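Long-range contact in ferrichrome ABC transporter substrate-binding protein (Staphylococcus pseudintermedius, PDB 5FLY), which probably binds ferrichrome-type iron siderophores at the cell surface and hands them to an ABC transporter for import: residues M31-D43 against Y257-R269. Sequence-based numbering, arbitrary orientation.
Sequences MAPTYAGGLKYLD and YWYNDPYTLDVIR. With 7PG (2,5,8,11,14,17,20,23-octaoxapentacosan-25-ol), chain P.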
ATOM      1  N   MET A  31      11.792   5.174   7.951  1.00  8.86           N
ATOM      2  CA  MET A  31      11.141   4.470   9.059  1.00  8.59           C
ATOM      3  C   MET A  31       9.712   4.039   8.726  1.00 10.94           C
ATOM      4  O   MET A  31       9.164   3.151   9.381  1.00 10.85           O
ATOM      5  CB  MET A  31      11.121   5.339  10.310  1.00  9.44           C
ATOM      6  CG  MET A  31      12.482   5.557  10.931  1.00 10.02           C
ATOM      7  SD  MET A  31      13.410   4.015  11.199  1.00 12.49           S
ATOM      8  CE  MET A  31      12.268   3.076  12.195  1.00 10.15           C
ATOM      9  N   ALA A  32       9.097   4.689   7.745  1.00 10.45           N
ATOM     10  CA  ALA A  32       7.751   4.342   7.313  1.00  8.96           C
ATOM     11  C   ALA A  32       7.835   3.395   6.099  1.00  9.57           C
ATOM     12  O   ALA A  32       8.200   3.826   4.999  1.00  7.47           O
ATOM     13  CB  ALA A  32       6.967   5.592   6.971  1.00  8.25           C
ATOM     14  N   PRO A  33       7.500   2.108   6.285  1.00  8.10           N
ATOM     15  CA  PRO A  33       7.728   1.159   5.189  1.00  7.46           C
ATOM     16  C   PRO A  33       6.911   1.441   3.930  1.00  8.48           C
ATOM     17  O   PRO A  33       7.304   1.001   2.854  1.00  6.97           O
ATOM     18  CB  PRO A  33       7.337  -0.189   5.801  1.00  7.39           C
ATOM     19  CG  PRO A  33       6.495   0.129   6.994  1.00  8.34           C
ATOM     20  CD  PRO A  33       7.028   1.434   7.507  1.00  7.57           C
ATOM     21  N   THR A  34       5.796   2.148   4.068  1.00  7.63           N
ATOM     22  CA  THR A  34       5.014   2.570   2.916  1.00  7.12           C
ATOM     23  C   THR A  34       5.862   3.233   1.834  1.00  7.39           C
ATOM     24  O   THR A  34       5.608   3.014   0.651  1.00  8.11           O
ATOM     25  CB  THR A  34       3.892   3.528   3.367  1.00  8.53           C
ATOM     26  OG1 THR A  34       3.005   2.799   4.234  1.00  9.77           O
ATOM     27  CG2 THR A  34       3.131   4.098   2.187  1.00  7.29           C
ATOM     28  N   TYR A  35       6.867   4.009   2.236  1.00  6.83           N
ATOM     29  CA  TYR A  35       7.654   4.823   1.303  1.00  6.76           C
ATOM     30  C   TYR A  35       8.971   4.154   0.893  1.00  7.48           C
ATOM     31  O   TYR A  35       9.684   4.664   0.031  1.00  6.71           O
ATOM     32  CB  TYR A  35       7.913   6.214   1.923  1.00  6.86           C
ATOM     33  CG  TYR A  35       6.604   6.820   2.347  1.00  6.88           C
ATOM     34  CD1 TYR A  35       5.729   7.368   1.409  1.00  6.78           C
ATOM     35  CD2 TYR A  35       6.199   6.773   3.674  1.00  9.09           C
ATOM     36  CE1 TYR A  35       4.502   7.860   1.777  1.00  6.99           C
ATOM     37  CE2 TYR A  35       4.987   7.266   4.056  1.00  8.97           C
ATOM     38  CZ  TYR A  35       4.128   7.805   3.098  1.00  6.95           C
ATOM     39  OH  TYR A  35       2.901   8.293   3.454  1.00  7.67           O
ATOM     40  N   ALA A  36       9.277   3.004   1.478  1.00  7.58           N
ATOM     41  CA  ALA A  36      10.558   2.354   1.229  1.00  7.48           C
ATOM     42  C   ALA A  36      10.694   1.837  -0.191  1.00  7.76           C
ATOM     43  O   ALA A  36      11.716   2.098  -0.838  1.00  6.78           O
ATOM     44  CB  ALA A  36      10.768   1.224   2.231  1.00  7.39           C
ATOM     45  N   GLY A  37       9.692   1.111  -0.687  1.00  7.55           N
ATOM     46  CA  GLY A  37       9.778   0.542  -2.022  1.00  7.86           C
ATOM     47  C   GLY A  37       9.915   1.611  -3.084  1.00  8.17           C
ATOM     48  O   GLY A  37      10.675   1.457  -4.045  1.00  6.94           O
ATOM     49  N   GLY A  38       9.171   2.697  -2.923  1.00  6.47           N
ATOM     50  CA  GLY A  38       9.174   3.757  -3.925  1.00  6.39           C
ATOM     51  C   GLY A  38      10.501   4.485  -4.037  1.00  7.88           C
ATOM     52  O   GLY A  38      10.955   4.846  -5.130  1.00  6.35           O
ATOM     53  N   LEU A  39      11.130   4.738  -2.899  1.00  6.51           N
ATOM     54  CA  LEU A  39      12.423   5.390  -2.907  1.00  6.56           C
ATOM     55  C   LEU A  39      13.507   4.455  -3.449  1.00  7.54           C
ATOM     56  O   LEU A  39      14.391   4.884  -4.174  1.00  7.66           O
ATOM     57  CB  LEU A  39      12.762   5.874  -1.504  1.00  6.98           C
ATOM     58  CG  LEU A  39      11.994   7.131  -1.075  1.00  6.73           C
ATOM     59  CD1 LEU A  39      12.073   7.290   0.455  1.00  7.10           C
ATOM     60  CD2 LEU A  39      12.543   8.372  -1.792  1.00  6.72           C
ATOM     61  N   LYS A  40      13.429   3.173  -3.100  1.00  8.98           N
ATOM     62  CA  LYS A  40      14.366   2.162  -3.613  1.00  7.88           C
ATOM     63  C   LYS A  40      14.231   2.032  -5.138  1.00  9.24           C
ATOM     64  O   LYS A  40      15.222   1.929  -5.872  1.00  6.84           O
ATOM     65  CB  LYS A  40      14.105   0.823  -2.933  1.00  8.44           C
ATOM     66  CG  LYS A  40      14.782  -0.390  -3.564  1.00 10.29           C
ATOM     67  CD  LYS A  40      16.275  -0.286  -3.580  1.00 11.88           C
ATOM     68  CE  LYS A  40      16.912  -1.467  -4.347  1.00 15.54           C
ATOM     69  NZ  LYS A  40      18.398  -1.320  -4.462  1.00 17.53           N
ATOM     70  N   TYR A  41      12.996   2.077  -5.616  1.00  8.38           N
ATOM     71  CA  TYR A  41      12.723   1.951  -7.044  1.00  8.29           C
ATOM     72  C   TYR A  41      13.399   3.083  -7.812  1.00  8.41           C
ATOM     73  O   TYR A  41      13.797   2.926  -8.976  1.00 10.09           O
ATOM     74  CB  TYR A  41      11.212   1.960  -7.283  1.00  7.53           C
ATOM     75  CG  TYR A  41      10.769   1.507  -8.644  1.00  8.34           C
ATOM     76  CD1 TYR A  41      10.625   0.156  -8.928  1.00  9.63           C
ATOM     77  CD2 TYR A  41      10.479   2.424  -9.643  1.00  9.59           C
ATOM     78  CE1 TYR A  41      10.207  -0.260 -10.172  1.00 11.51           C
ATOM     79  CE2 TYR A  41      10.048   2.014 -10.888  1.00 11.00           C
ATOM     80  CZ  TYR A  41       9.926   0.667 -11.148  1.00 12.35           C
ATOM     81  OH  TYR A  41       9.493   0.242 -12.383  1.00 14.74           O
ATOM     82  N   LEU A  42      13.535   4.213  -7.137  1.00  7.10           N
ATOM     83  CA  LEU A  42      14.181   5.402  -7.688  1.00  8.18           C
ATOM     84  C   LEU A  42      15.675   5.491  -7.353  1.00  8.07           C
ATOM     85  O   LEU A  42      16.311   6.522  -7.621  1.00  7.88           O
ATOM     86  CB  LEU A  42      13.465   6.666  -7.191  1.00  9.12           C
ATOM     87  CG  LEU A  42      12.036   6.890  -7.709  1.00  7.75           C
ATOM     88  CD1 LEU A  42      11.397   8.036  -6.964  1.00  7.57           C
ATOM     89  CD2 LEU A  42      12.030   7.167  -9.214  1.00  8.10           C
ATOM     90  N   ASP A  43      16.230   4.400  -6.815  1.00  8.50           N
ATOM     91  CA  ASP A  43      17.642   4.297  -6.443  1.00  9.91           C
ATOM     92  C   ASP A  43      18.056   5.425  -5.510  1.00  9.27           C
ATOM     93  O   ASP A  43      19.141   6.002  -5.650  1.00 10.06           O
ATOM     94  CB  ASP A  43      18.557   4.299  -7.674  1.00 12.16           C
ATOM     95  CG  ASP A  43      19.985   3.880  -7.338  1.00 19.47           C
ATOM     96  OD1 ASP A  43      20.168   3.008  -6.453  1.00 20.28           O
ATOM     97  OD2 ASP A  43      20.927   4.429  -7.951  1.00 24.69           O
ATOM     98  N   TYR A 257       0.864  -8.390  -0.291  1.00  8.80           N
ATOM     99  CA  TYR A 257      -0.131  -7.403  -0.733  1.00  8.25           C
ATOM    100  C   TYR A 257      -0.275  -6.145   0.135  1.00  7.85           C
ATOM    101  O   TYR A 257      -1.002  -5.228  -0.244  1.00  6.97           O
ATOM    102  CB  TYR A 257      -1.498  -8.089  -0.830  1.00  7.58           C
ATOM    103  CG  TYR A 257      -1.774  -8.741  -2.161  1.00  8.98           C
ATOM    104  CD1 TYR A 257      -1.093  -9.889  -2.561  1.00  8.02           C
ATOM    105  CD2 TYR A 257      -2.710  -8.205  -3.026  1.00 10.74           C
ATOM    106  CE1 TYR A 257      -1.343 -10.475  -3.784  1.00  8.90           C
ATOM    107  CE2 TYR A 257      -2.963  -8.780  -4.252  1.00  9.24           C
ATOM    108  CZ  TYR A 257      -2.273  -9.922  -4.619  1.00  9.57           C
ATOM    109  OH  TYR A 257      -2.523 -10.509  -5.830  1.00 11.25           O
ATOM    110  N   TRP A 258       0.382  -6.088   1.288  1.00  8.50           N
ATOM    111  CA  TRP A 258       0.168  -4.949   2.187  1.00 10.95           C
ATOM    112  C   TRP A 258       0.501  -3.601   1.559  1.00  9.64           C
ATOM    113  O   TRP A 258      -0.179  -2.612   1.830  1.00 10.43           O
ATOM    114  CB  TRP A 258       0.995  -5.076   3.462  1.00 11.15           C
ATOM    115  CG  TRP A 258       0.465  -6.049   4.453  1.00 11.13           C
ATOM    116  CD1 TRP A 258      -0.846  -6.308   4.734  1.00 10.56           C
ATOM    117  CD2 TRP A 258       1.241  -6.918   5.280  1.00 11.79           C
ATOM    118  NE1 TRP A 258      -0.932  -7.290   5.696  1.00 12.00           N
ATOM    119  CE2 TRP A 258       0.338  -7.679   6.045  1.00 11.82           C
ATOM    120  CE3 TRP A 258       2.622  -7.126   5.450  1.00 14.64           C
ATOM    121  CZ2 TRP A 258       0.763  -8.631   6.967  1.00 13.49           C
ATOM    122  CZ3 TRP A 258       3.041  -8.082   6.373  1.00 15.29           C
ATOM    123  CH2 TRP A 258       2.115  -8.818   7.113  1.00 14.10           C
ATOM    124  N   TYR A 259       1.566  -3.545   0.765  1.00  8.00           N
ATOM    125  CA  TYR A 259       2.128  -2.258   0.331  1.00  9.00           C
ATOM    126  C   TYR A 259       1.598  -1.789  -1.040  1.00  8.99           C
ATOM    127  O   TYR A 259       0.886  -2.523  -1.726  1.00  9.41           O
ATOM    128  CB  TYR A 259       3.667  -2.360   0.357  1.00 10.31           C
ATOM    129  CG  TYR A 259       4.135  -2.552   1.785  1.00  9.64           C
ATOM    130  CD1 TYR A 259       4.114  -1.489   2.670  1.00 11.52           C
ATOM    131  CD2 TYR A 259       4.523  -3.795   2.264  1.00  9.70           C
ATOM    132  CE1 TYR A 259       4.496  -1.638   3.988  1.00 13.81           C
ATOM    133  CE2 TYR A 259       4.903  -3.958   3.598  1.00 10.98           C
ATOM    134  CZ  TYR A 259       4.879  -2.872   4.447  1.00 13.08           C
ATOM    135  OH  TYR A 259       5.249  -3.006   5.767  1.00 13.18           O
ATOM    136  N   ASN A 260       1.917  -0.548  -1.416  1.00 10.34           N
ATOM    137  CA  ASN A 260       1.463   0.007  -2.690  1.00  9.56           C
ATOM    138  C   ASN A 260       2.574   0.757  -3.424  1.00  7.47           C
ATOM    139  O   ASN A 260       2.311   1.638  -4.229  1.00  7.29           O
ATOM    140  CB  ASN A 260       0.226   0.918  -2.492  1.00 10.73           C
ATOM    141  CG  ASN A 260       0.474   2.116  -1.566  1.00 10.21           C
ATOM    142  OD1 ASN A 260       1.599   2.435  -1.193  1.00  8.96           O
ATOM    143  ND2 ASN A 260      -0.610   2.794  -1.199  1.00 12.53           N
ATOM    144  N   ASP A 261       3.814   0.385  -3.121  1.00  6.97           N
ATOM    145  CA  ASP A 261       4.990   0.860  -3.853  1.00  7.53           C
ATOM    146  C   ASP A 261       5.088   0.209  -5.248  1.00  6.69           C
ATOM    147  O   ASP A 261       4.459  -0.818  -5.512  1.00  6.48           O
ATOM    148  CB  ASP A 261       6.230   0.522  -3.052  1.00  8.34           C
ATOM    149  CG  ASP A 261       6.399  -0.963  -2.922  1.00  9.10           C
ATOM    150  OD1 ASP A 261       5.769  -1.547  -2.010  1.00  9.24           O
ATOM    151  OD2 ASP A 261       7.093  -1.560  -3.792  1.00  8.69           O
ATOM    152  N   PRO A 262       5.926   0.763  -6.138  1.00  7.83           N
ATOM    153  CA  PRO A 262       6.022   0.190  -7.495  1.00  7.46           C
ATOM    154  C   PRO A 262       6.412  -1.294  -7.559  1.00  8.41           C
ATOM    155  O   PRO A 262       5.943  -1.968  -8.482  1.00  9.72           O
ATOM    156  CB  PRO A 262       7.090   1.066  -8.167  1.00  7.58           C
ATOM    157  CG  PRO A 262       6.981   2.403  -7.423  1.00  8.78           C
ATOM    158  CD  PRO A 262       6.666   2.030  -6.006  1.00  8.76           C
ATOM    159  N   TYR A 263       7.263  -1.801  -6.664  1.00  9.78           N
ATOM    160  CA  TYR A 263       7.624  -3.223  -6.709  1.00 10.34           C
ATOM    161  C   TYR A 263       6.391  -4.058  -6.389  1.00 10.10           C
ATOM    162  O   TYR A 263       6.052  -4.986  -7.105  1.00  9.87           O
ATOM    163  CB  TYR A 263       8.746  -3.564  -5.725  1.00  9.10           C
ATOM    164  CG  TYR A 263      10.085  -2.956  -6.041  1.00  7.70           C
ATOM    165  CD1 TYR A 263      10.923  -3.526  -6.996  1.00  9.84           C
ATOM    166  CD2 TYR A 263      10.534  -1.830  -5.354  1.00  9.03           C
ATOM    167  CE1 TYR A 263      12.161  -2.972  -7.274  1.00  9.57           C
ATOM    168  CE2 TYR A 263      11.768  -1.276  -5.613  1.00  9.04           C
ATOM    169  CZ  TYR A 263      12.578  -1.844  -6.581  1.00 10.32           C
ATOM    170  OH  TYR A 263      13.818  -1.298  -6.858  1.00  9.17           O
ATOM    171  N   THR A 264       5.708  -3.691  -5.313  1.00  7.83           N
ATOM    172  CA  THR A 264       4.529  -4.425  -4.877  1.00  7.00           C
ATOM    173  C   THR A 264       3.434  -4.309  -5.917  1.00  9.25           C
ATOM    174  O   THR A 264       2.746  -5.289  -6.201  1.00  9.53           O
ATOM    175  CB  THR A 264       4.006  -3.926  -3.517  1.00  8.29           C
ATOM    176  OG1 THR A 264       5.023  -4.096  -2.516  1.00 10.19           O
ATOM    177  CG2 THR A 264       2.775  -4.709  -3.118  1.00  8.89           C
ATOM    178  N   LEU A 265       3.286  -3.116  -6.490  1.00  8.43           N
ATOM    179  CA  LEU A 265       2.284  -2.876  -7.524  1.00  8.82           C
ATOM    180  C   LEU A 265       2.499  -3.810  -8.714  1.00  8.48           C
ATOM    181  O   LEU A 265       1.547  -4.401  -9.210  1.00  8.14           O
ATOM    182  CB  LEU A 265       2.306  -1.410  -7.968  1.00  6.91           C
ATOM    183  CG  LEU A 265       1.750  -0.361  -7.003  1.00  8.09           C
ATOM    184  CD1 LEU A 265       2.088   1.062  -7.502  1.00  8.49           C
ATOM    185  CD2 LEU A 265       0.248  -0.509  -6.789  1.00 10.10           C
ATOM    186  N   ASP A 266       3.743  -3.979  -9.159  1.00  9.09           N
ATOM    187  CA  ASP A 266       4.003  -4.874 -10.296  1.00 10.83           C
ATOM    188  C   ASP A 266       3.590  -6.312  -9.976  1.00 10.87           C
ATOM    189  O   ASP A 266       2.924  -6.969 -10.773  1.00 11.31           O
ATOM    190  CB  ASP A 266       5.484  -4.834 -10.706  1.00 15.05           C
ATOM    191  CG  ASP A 266       5.859  -3.567 -11.478  1.00 21.10           C
ATOM    192  OD1 ASP A 266       4.954  -2.899 -12.033  1.00 21.94           O
ATOM    193  OD2 ASP A 266       7.079  -3.257 -11.551  1.00 24.03           O
ATOM    194  N   VAL A 267       3.966  -6.786  -8.794  1.00 10.32           N
ATOM    195  CA  VAL A 267       3.668  -8.146  -8.388  1.00 10.56           C
ATOM    196  C   VAL A 267       2.163  -8.374  -8.237  1.00  9.77           C
ATOM    197  O   VAL A 267       1.619  -9.379  -8.735  1.00  9.55           O
ATOM    198  CB  VAL A 267       4.389  -8.477  -7.064  1.00 10.18           C
ATOM    199  CG1 VAL A 267       3.971  -9.840  -6.527  1.00 10.32           C
ATOM    200  CG2 VAL A 267       5.892  -8.448  -7.293  1.00 11.04           C
ATOM    201  N   ILE A 268       1.484  -7.458  -7.558  1.00  7.17           N
ATOM    202  CA  ILE A 268       0.065  -7.669  -7.274  1.00  9.38           C
ATOM    203  C   ILE A 268      -0.784  -7.452  -8.535  1.00  8.38           C
ATOM    204  O   ILE A 268      -1.828  -8.074  -8.687  1.00  8.29           O
ATOM    205  CB  ILE A 268      -0.456  -6.764  -6.127  1.00 11.15           C
ATOM    206  CG1 ILE A 268      -0.304  -5.282  -6.449  1.00  9.88           C
ATOM    207  CG2 ILE A 268       0.247  -7.101  -4.824  1.00 11.35           C
ATOM    208  CD1 ILE A 268      -1.106  -4.371  -5.517  1.00 18.80           C
ATOM    209  N   ARG A 269      -0.331  -6.588  -9.440  1.00  8.17           N
ATOM    210  CA  ARG A 269      -1.032  -6.380 -10.699  1.00  9.62           C
ATOM    211  C   ARG A 269      -1.057  -7.706 -11.430  1.00 11.21           C
ATOM    212  O   ARG A 269      -2.097  -8.156 -11.901  1.00 10.70           O
ATOM    213  CB  ARG A 269      -0.352  -5.320 -11.566  1.00  8.08           C
ATOM    214  CG  ARG A 269      -1.055  -5.049 -12.883  1.00  8.81           C
ATOM    215  CD  ARG A 269      -0.144  -4.367 -13.915  1.00  9.01           C
ATOM    216  NE  ARG A 269       1.040  -5.170 -14.221  1.00 12.94           N
ATOM    217  CZ  ARG A 269       1.054  -6.218 -15.042  1.00 16.02           C
ATOM    218  NH1 ARG A 269      -0.044  -6.599 -15.667  1.00 16.00           N
ATOM    219  NH2 ARG A 269       2.178  -6.896 -15.226  1.00 18.29           N
TER
HETATM  220  C2  7PG P1295       1.341  -3.595   7.800  1.00 40.77           C
HETATM  221  O1  7PG P1295       0.985  -4.875   8.247  1.00 42.64           O
HETATM  222  C3  7PG P1295      -0.397  -5.070   8.332  1.00 40.90           C
HETATM  223  C4  7PG P1295      -0.857  -4.932   9.780  1.00 43.06           C
HETATM  224  O2  7PG P1295      -2.139  -5.472   9.954  1.00 46.21           O
HETATM  225  C5  7PG P1295      -3.106  -4.976   9.074  1.00 41.44           C
HETATM  226  C6  7PG P1295      -4.464  -4.838   9.755  1.00 39.74           C
HETATM  227  O3  7PG P1295      -5.134  -3.721   9.233  1.00 39.09           O
HETATM  228  C7  7PG P1295      -4.845  -2.487   9.831  1.00 36.54           C
HETATM  229  C8  7PG P1295      -5.393  -1.362   8.949  1.00 36.60           C
HETATM  230  O4  7PG P1295      -5.028  -0.084   9.405  1.00 39.19           O
HETATM  231  C9  7PG P1295      -3.653   0.133   9.487  1.00 41.26           C
HETATM  232  C10 7PG P1295      -3.252   1.600   9.312  1.00 42.84           C
HETATM  233  O5  7PG P1295      -1.984   1.596   8.706  1.00 45.83           O
HETATM  234  C11 7PG P1295      -1.513   2.799   8.162  1.00 44.30           C
HETATM  235  C12 7PG P1295      -0.448   2.488   7.105  1.00 41.54           C
HETATM  236  O6  7PG P1295      -0.854   2.956   5.844  1.00 41.35           O
HETATM  237  C13 7PG P1295      -1.418   2.028   4.959  1.00 39.58           C
HETATM  238  C14 7PG P1295      -0.354   1.050   4.473  1.00 38.24           C
HETATM  239  O7  7PG P1295      -0.524   0.852   3.099  1.00 43.04           O
HETATM  240  C15 7PG P1295       0.647   0.537   2.393  1.00 43.85           C
HETATM  241  O   HOH W   1       7.150   0.103   0.170  1.00  9.28           O
HETATM  242  O   HOH W   2       3.623   1.147   0.137  1.00 11.61           O
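Gly37 and Gly38 leave a hollow on helix 36-41, and the bump that fills it is the start of helix 262-278: Asp261 CB lies 3.7 Å from Gly37 CA, and Pro262 CD rests 3.7 Å from Gly38 CA. With no side chain on either glycine, the Asp261 methylene comes down directly on the helix backbone, and the axes of helix 36-41 and of residues 262-269 pass 8.8 Å apart at 102°. Asp261 is also the N-cap of its helix. Its OD2 takes a fairly straight bond from Thr264 N, arriving from above the carboxylate plane, and a weak one from Tyr263 N, while OD1 accepts from Thr264 OG1.

One turn further along, the shapes interlock again. Tyr41, its CG swung anti to the backbone N (chi1 -166°), sets its ring against both Pro262 and Tyr263. Pro262 CB sits over one face in a CH-pi contact, 3.7 Å from the Tyr41 ring centroid, and the ring's edge points into the face of Tyr263 in a T-shaped stack with planes at 79°. The rim of Tyr263 meets Gly37 O in turn, CE2 lying 3.3 Å from that oxygen, and Lys40 CG flanks its hydroxyl.

Toward the cleft, Pro33 CB packs obliquely on the Tyr259 ring. Water bridges the remaining gap: one molecule accepts from Gly37 N, with Pro33 O and, weakly, Asp261 OD1 competing for its protons, and another firmly joins Asn260 N to Thr34 O. Thr34 OG1 bonds to Tyr88 and Asn260 ND2 to Glu180. Thr34, Trp258 and Tyr259 border the bound polyether, and Trp258 lays a face against it. The join thus brings the two lobes together beside the interlobe ligand cleft of a class III solute-binding protein, where ferrichrome probably binds.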